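Local coordinates for MutT/nudix family protein (Shewanella oneidensis, PDB 3GZ5) that probably represses genes of NAD metabolism as an ADP-ribose-responsive transcriptional regulator, joining a Nudix domain to a DNA-binding winged-helix domain, at residues Y162-L176 with A220-F234. Residues are numbered along the deposited sequence; the frame is centred on the assembly and turned at random.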
loop_
_atom_site.group_PDB
_atom_site.type_symbol
_atom_site.label_atom_id
_atom_site.label_comp_id
_atom_site.label_asym_id
_atom_site.label_seq_id
_atom_site.Cartn_x
_atom_site.Cartn_y
_atom_site.Cartn_z
ATOM N N TYR B 162 -4.778 -0.592 13.921
ATOM C CA TYR B 162 -3.570 0.212 14.107
ATOM C C TYR B 162 -3.762 1.715 14.020
ATOM O O TYR B 162 -2.780 2.436 14.066
ATOM C CB TYR B 162 -2.473 -0.205 13.114
ATOM C CG TYR B 162 -1.999 -1.616 13.297
ATOM C CD1 TYR B 162 -1.136 -1.961 14.341
ATOM C CD2 TYR B 162 -2.426 -2.620 12.429
ATOM C CE1 TYR B 162 -0.703 -3.284 14.514
ATOM C CE2 TYR B 162 -2.002 -3.939 12.588
ATOM C CZ TYR B 162 -1.143 -4.256 13.624
ATOM O OH TYR B 162 -0.742 -5.558 13.749
ATOM N N SER B 163 -5.000 2.180 13.866
ATOM C CA SER B 163 -5.266 3.623 13.745
ATOM C C SER B 163 -6.676 4.003 14.213
ATOM O O SER B 163 -7.437 3.134 14.640
ATOM C CB SER B 163 -5.053 4.091 12.288
ATOM O OG SER B 163 -6.129 3.715 11.444
ATOM N N LEU B 164 -7.018 5.296 14.127
ATOM C CA LEU B 164 -8.385 5.792 14.335
ATOM C C LEU B 164 -8.959 6.346 13.039
ATOM O O LEU B 164 -9.921 7.107 13.048
ATOM C CB LEU B 164 -8.418 6.877 15.427
ATOM C CG LEU B 164 -7.914 6.533 16.834
ATOM C CD1 LEU B 164 -7.962 7.752 17.747
ATOM C CD2 LEU B 164 -8.757 5.413 17.451
ATOM N N VAL B 165 -8.353 5.938 11.921
ATOM C CA VAL B 165 -8.864 6.185 10.588
ATOM C C VAL B 165 -10.375 5.834 10.447
ATOM O O VAL B 165 -11.104 6.566 9.756
ATOM C CB VAL B 165 -7.954 5.496 9.493
ATOM C CG1 VAL B 165 -8.627 5.455 8.146
ATOM C CG2 VAL B 165 -6.561 6.208 9.381
ATOM N N PRO B 166 -10.872 4.742 11.096
ATOM C CA PRO B 166 -12.345 4.602 11.010
ATOM C C PRO B 166 -13.182 5.792 11.487
ATOM O O PRO B 166 -14.321 5.893 11.108
ATOM C CB PRO B 166 -12.637 3.343 11.833
ATOM C CG PRO B 166 -11.355 2.528 11.680
ATOM C CD PRO B 166 -10.267 3.590 11.797
ATOM N N GLY B 167 -12.631 6.707 12.279
ATOM C CA GLY B 167 -13.387 7.887 12.654
ATOM C C GLY B 167 -13.862 8.739 11.492
ATOM O O GLY B 167 -14.879 9.426 11.602
ATOM N N PHE B 168 -13.141 8.685 10.366
ATOM C CA PHE B 168 -13.504 9.458 9.164
ATOM C C PHE B 168 -14.833 9.059 8.512
ATOM O O PHE B 168 -15.417 9.859 7.790
ATOM C CB PHE B 168 -12.346 9.467 8.140
ATOM C CG PHE B 168 -11.177 10.288 8.578
ATOM C CD1 PHE B 168 -11.273 11.672 8.642
ATOM C CD2 PHE B 168 -9.984 9.689 8.938
ATOM C CE1 PHE B 168 -10.194 12.446 9.056
ATOM C CE2 PHE B 168 -8.881 10.459 9.352
ATOM C CZ PHE B 168 -8.990 11.825 9.416
ATOM N N ALA B 169 -15.313 7.842 8.791
ATOM C CA ALA B 169 -16.643 7.382 8.350
ATOM C C ALA B 169 -17.819 7.976 9.147
ATOM O O ALA B 169 -18.979 7.764 8.786
ATOM C CB ALA B 169 -16.709 5.856 8.372
ATOM N N LEU B 170 -17.518 8.727 10.214
ATOM C CA LEU B 170 -18.552 9.282 11.119
ATOM C C LEU B 170 -18.788 10.763 10.910
ATOM O O LEU B 170 -17.897 11.468 10.461
ATOM C CB LEU B 170 -18.143 9.063 12.576
ATOM C CG LEU B 170 -17.797 7.628 12.910
ATOM C CD1 LEU B 170 -17.115 7.561 14.296
ATOM C CD2 LEU B 170 -19.066 6.824 12.837
ATOM N N SER B 171 -19.976 11.259 11.234
ATOM C CA SER B 171 -20.125 12.709 11.192
ATOM C C SER B 171 -19.426 13.317 12.400
ATOM O O SER B 171 -19.274 12.673 13.449
ATOM C CB SER B 171 -21.575 13.173 11.018
ATOM O OG SER B 171 -22.399 12.698 12.056
ATOM N N GLU B 172 -18.938 14.533 12.218
ATOM C CA GLU B 172 -18.198 15.229 13.246
ATOM C C GLU B 172 -19.144 16.265 13.866
ATOM O O GLU B 172 -19.893 16.908 13.130
ATOM C CB GLU B 172 -16.981 15.902 12.611
ATOM C CG GLU B 172 -15.669 15.654 13.335
ATOM C CD GLU B 172 -14.857 14.485 12.783
ATOM O OE1 GLU B 172 -15.428 13.544 12.160
ATOM O OE2 GLU B 172 -13.625 14.504 12.987
ATOM N N PRO B 173 -19.151 16.406 15.209
ATOM C CA PRO B 173 -18.398 15.625 16.201
ATOM C C PRO B 173 -19.062 14.271 16.482
ATOM O O PRO B 173 -20.261 14.101 16.224
ATOM C CB PRO B 173 -18.472 16.499 17.455
ATOM C CG PRO B 173 -19.804 17.168 17.347
ATOM C CD PRO B 173 -19.998 17.430 15.853
ATOM N N PHE B 174 -18.290 13.323 17.003
ATOM C CA PHE B 174 -18.829 12.010 17.368
ATOM C C PHE B 174 -18.478 11.647 18.811
ATOM O O PHE B 174 -17.594 12.251 19.415
ATOM C CB PHE B 174 -18.291 10.920 16.415
ATOM C CG PHE B 174 -16.787 10.883 16.332
ATOM C CD1 PHE B 174 -16.133 11.422 15.238
ATOM C CD2 PHE B 174 -16.025 10.340 17.368
ATOM C CE1 PHE B 174 -14.755 11.398 15.163
ATOM C CE2 PHE B 174 -14.652 10.323 17.308
ATOM C CZ PHE B 174 -14.014 10.846 16.199
ATOM N N THR B 175 -19.154 10.640 19.356
ATOM C CA THR B 175 -18.830 10.165 20.702
ATOM C C THR B 175 -17.871 9.012 20.606
ATOM O O THR B 175 -17.698 8.407 19.558
ATOM C CB THR B 175 -20.074 9.722 21.487
ATOM O OG1 THR B 175 -20.700 8.625 20.809
ATOM C CG2 THR B 175 -21.062 10.884 21.630
ATOM N N LEU B 176 -17.223 8.722 21.711
ATOM C CA LEU B 176 -16.254 7.660 21.748
ATOM C C LEU B 176 -16.876 6.259 21.639
ATOM O O LEU B 176 -16.266 5.378 21.057
ATOM C CB LEU B 176 -15.390 7.832 22.985
ATOM C CG LEU B 176 -13.971 7.370 22.712
ATOM C CD1 LEU B 176 -12.993 8.457 23.063
ATOM C CD2 LEU B 176 -13.737 6.109 23.521
ATOM N N ALA B 220 -22.446 11.922 26.700
ATOM C CA ALA B 220 -21.116 11.601 26.189
ATOM C C ALA B 220 -20.398 12.786 25.516
ATOM O O ALA B 220 -20.998 13.532 24.745
ATOM C CB ALA B 220 -21.170 10.375 25.268
ATOM N N ASN B 221 -19.112 12.946 25.840
ATOM C CA ASN B 221 -18.218 13.906 25.172
ATOM C C ASN B 221 -18.194 13.774 23.642
ATOM O O ASN B 221 -18.089 12.665 23.091
ATOM C CB ASN B 221 -16.790 13.751 25.691
ATOM C CG ASN B 221 -16.655 14.059 27.174
ATOM O OD1 ASN B 221 -17.644 14.082 27.925
ATOM N ND2 ASN B 221 -15.421 14.293 27.605
ATOM N N LEU B 222 -18.285 14.923 22.974
ATOM C CA LEU B 222 -18.294 14.995 21.518
ATOM C C LEU B 222 -16.907 15.383 21.051
ATOM O O LEU B 222 -16.344 16.374 21.526
ATOM C CB LEU B 222 -19.352 15.986 21.029
ATOM C CG LEU B 222 -20.800 15.497 21.115
ATOM C CD1 LEU B 222 -21.816 16.641 20.899
ATOM C CD2 LEU B 222 -21.040 14.374 20.122
ATOM N N TYR B 223 -16.349 14.576 20.150
ATOM C CA TYR B 223 -14.971 14.732 19.735
ATOM C C TYR B 223 -14.874 14.985 18.240
ATOM O O TYR B 223 -15.732 14.542 17.478
ATOM C CB TYR B 223 -14.161 13.485 20.066
ATOM C CG TYR B 223 -14.057 13.135 21.541
ATOM C CD1 TYR B 223 -13.024 13.661 22.345
ATOM C CD2 TYR B 223 -14.974 12.255 22.132
ATOM C CE1 TYR B 223 -12.913 13.319 23.696
ATOM C CE2 TYR B 223 -14.876 11.915 23.476
ATOM C CZ TYR B 223 -13.844 12.429 24.251
ATOM O OH TYR B 223 -13.770 12.074 25.590
ATOM N N CYS B 224 -13.827 15.701 17.831
ATOM C CA CYS B 224 -13.466 15.807 16.411
ATOM C C CYS B 224 -12.138 15.126 16.243
ATOM O O CYS B 224 -11.344 15.065 17.199
ATOM C CB CYS B 224 -13.291 17.275 15.991
ATOM S SG CYS B 224 -14.775 18.235 16.110
ATOM N N LEU B 225 -11.877 14.668 15.023
ATOM C CA LEU B 225 -10.548 14.193 14.658
ATOM C C LEU B 225 -9.592 15.352 14.394
ATOM O O LEU B 225 -9.926 16.292 13.665
ATOM C CB LEU B 225 -10.602 13.283 13.416
ATOM C CG LEU B 225 -11.198 11.883 13.588
ATOM C CD1 LEU B 225 -11.175 11.067 12.294
ATOM C CD2 LEU B 225 -10.464 11.142 14.693
ATOM N N LYS B 226 -8.412 15.277 15.004
ATOM C CA LYS B 226 -7.276 16.059 14.559
ATOM C C LYS B 226 -6.924 15.618 13.137
ATOM O O LYS B 226 -6.991 14.427 12.827
ATOM C CB LYS B 226 -6.071 15.846 15.476
ATOM C CG LYS B 226 -6.176 16.592 16.776
ATOM C CD LYS B 226 -4.950 16.419 17.614
ATOM C CE LYS B 226 -5.292 16.707 19.058
ATOM N NZ LYS B 226 -4.132 16.511 19.970
ATOM N N PRO B 227 -6.609 16.582 12.257
ATOM C CA PRO B 227 -6.031 16.275 10.933
ATOM C C PRO B 227 -5.032 15.096 10.969
ATOM O O PRO B 227 -5.164 14.160 10.164
ATOM C CB PRO B 227 -5.303 17.563 10.567
ATOM C CG PRO B 227 -6.183 18.665 11.218
ATOM C CD PRO B 227 -6.835 18.036 12.452
ATOM N N ASP B 228 -4.072 15.135 11.906
ATOM C CA ASP B 228 -2.996 14.124 11.965
ATOM C C ASP B 228 -3.446 12.681 12.278
ATOM O O ASP B 228 -2.617 11.768 12.284
ATOM C CB ASP B 228 -1.816 14.583 12.854
ATOM C CG ASP B 228 -2.048 14.346 14.365
ATOM O OD1 ASP B 228 -1.043 14.302 15.120
ATOM O OD2 ASP B 228 -3.219 14.233 14.817
ATOM N N THR B 229 -4.752 12.482 12.523
ATOM C CA THR B 229 -5.353 11.142 12.600
ATOM C C THR B 229 -5.029 10.325 11.348
ATOM O O THR B 229 -4.799 9.117 11.427
ATOM C CB THR B 229 -6.892 11.220 12.752
ATOM O OG1 THR B 229 -7.233 11.959 13.932
ATOM C CG2 THR B 229 -7.538 9.810 12.842
ATOM N N ALA B 230 -5.004 11.005 10.199
ATOM C CA ALA B 230 -4.860 10.372 8.900
ATOM C C ALA B 230 -3.557 9.582 8.788
ATOM O O ALA B 230 -3.527 8.500 8.196
ATOM C CB ALA B 230 -4.936 11.435 7.788
ATOM N N SER B 231 -2.488 10.147 9.352
ATOM C CA SER B 231 -1.169 9.548 9.315
ATOM C C SER B 231 -0.764 8.800 10.604
ATOM O O SER B 231 0.157 7.984 10.574
ATOM C CB SER B 231 -0.126 10.632 8.990
ATOM O OG SER B 231 0.037 11.492 10.101
ATOM N N TYR B 232 -1.426 9.069 11.729
ATOM C CA TYR B 232 -1.020 8.419 12.990
ATOM C C TYR B 232 -1.309 6.917 13.027
ATOM O O TYR B 232 -2.446 6.485 12.782
ATOM C CB TYR B 232 -1.672 9.084 14.205
ATOM C CG TYR B 232 -1.192 8.499 15.525
ATOM C CD1 TYR B 232 -0.244 9.176 16.309
ATOM C CD2 TYR B 232 -1.675 7.261 15.983
ATOM C CE1 TYR B 232 0.207 8.641 17.513
ATOM C CE2 TYR B 232 -1.236 6.716 17.185
ATOM C CZ TYR B 232 -0.292 7.406 17.945
ATOM O OH TYR B 232 0.141 6.858 19.132
ATOM N N ARG B 233 -0.285 6.139 13.372
ATOM C CA ARG B 233 -0.424 4.694 13.575
ATOM C C ARG B 233 0.096 4.254 14.950
ATOM O O ARG B 233 1.213 4.615 15.338
ATOM C CB ARG B 233 0.326 3.916 12.478
ATOM C CG ARG B 233 -0.152 4.183 11.038
ATOM C CD ARG B 233 -1.633 3.777 10.798
ATOM N NE ARG B 233 -2.132 4.147 9.462
ATOM C CZ ARG B 233 -2.702 5.312 9.157
ATOM N NH1 ARG B 233 -2.872 6.248 10.079
ATOM N NH2 ARG B 233 -3.114 5.545 7.912
ATOM N N PHE B 234 -0.709 3.464 15.673
ATOM C CA PHE B 234 -0.248 2.790 16.888
ATOM C C PHE B 234 0.732 1.707 16.479
ATOM O O PHE B 234 0.556 1.060 15.442
ATOM C CB PHE B 234 -1.396 2.104 17.642
ATOM C CG PHE B 234 -2.453 3.037 18.149
ATOM C CD1 PHE B 234 -2.262 3.753 19.327
ATOM C CD2 PHE B 234 -3.662 3.174 17.469
ATOM C CE1 PHE B 234 -3.253 4.601 19.810
ATOM C CE2 PHE B 234 -4.660 4.014 17.942
ATOM C CZ PHE B 234 -4.455 4.737 19.108
HETATM O O HOH W 1 -4.828 7.287 13.376
HETATM O O HOH W 2 -11.995 16.781 11.940
HETATM O O HOH W 3 -17.719 9.939 24.334
#
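Leu225 reaches into the turn at Gly167 and Phe168. Its CD1 methyl sits almost exactly over the centre of the Phe168 ring, 3.5 Å from the centroid and 4° off the normal, a CH-pi contact. Its other methyl, CD2, meets the edge of the Phe174 ring, 3.9 Å from Phe174 CZ. The backbone N of Leu225 donates to Glu172 OE2 at 2.7 Å in a nearly straight bond (169°). The N-H meets that oxygen on its anti side, tilted out of the carboxylate plane, and a water links it to Leu225 O. Phe174 and Tyr223 form an antiparallel hydrogen-bonded pair, with Phe174 N to Tyr223 O at 2.9 Å and Tyr223 N to Phe174 O at 2.7 Å. With CG between its backbone N and carbonyl carbon (chi1 54°), Phe174 lays one ring face over Tyr223 O; Leu170 CD1 covers the opposite face. On the other side of the sheet, Pro173 CB packs on Leu222 CB at 3.7 Å.

At the far end, Phe234 N donates to Tyr162 O at 2.8 Å. The Arg233 chain bends at chi2 and brings its guanidinium against Val165 CG2. NH1 and NH2 both bind Ala230 O, and NH1 also binds Tyr232 O. A leucine in place of Arg233 would probably leave both carbonyls without these donors and free the 230-233 turn to shift. A water accepts from Leu164 N and donates to Thr229 O and Tyr232 O.

Tyr162, ending helix 145-162, bonds through OH to Leu235 O of the second subunit. Phe168 meets Tyr86 of the Nudix domain. Strand 220-225 is the middle strand of the three-stranded winged-helix sheet, between 174-175 and 206-213, and Leu164 and Phe234 pack on helix 193-203.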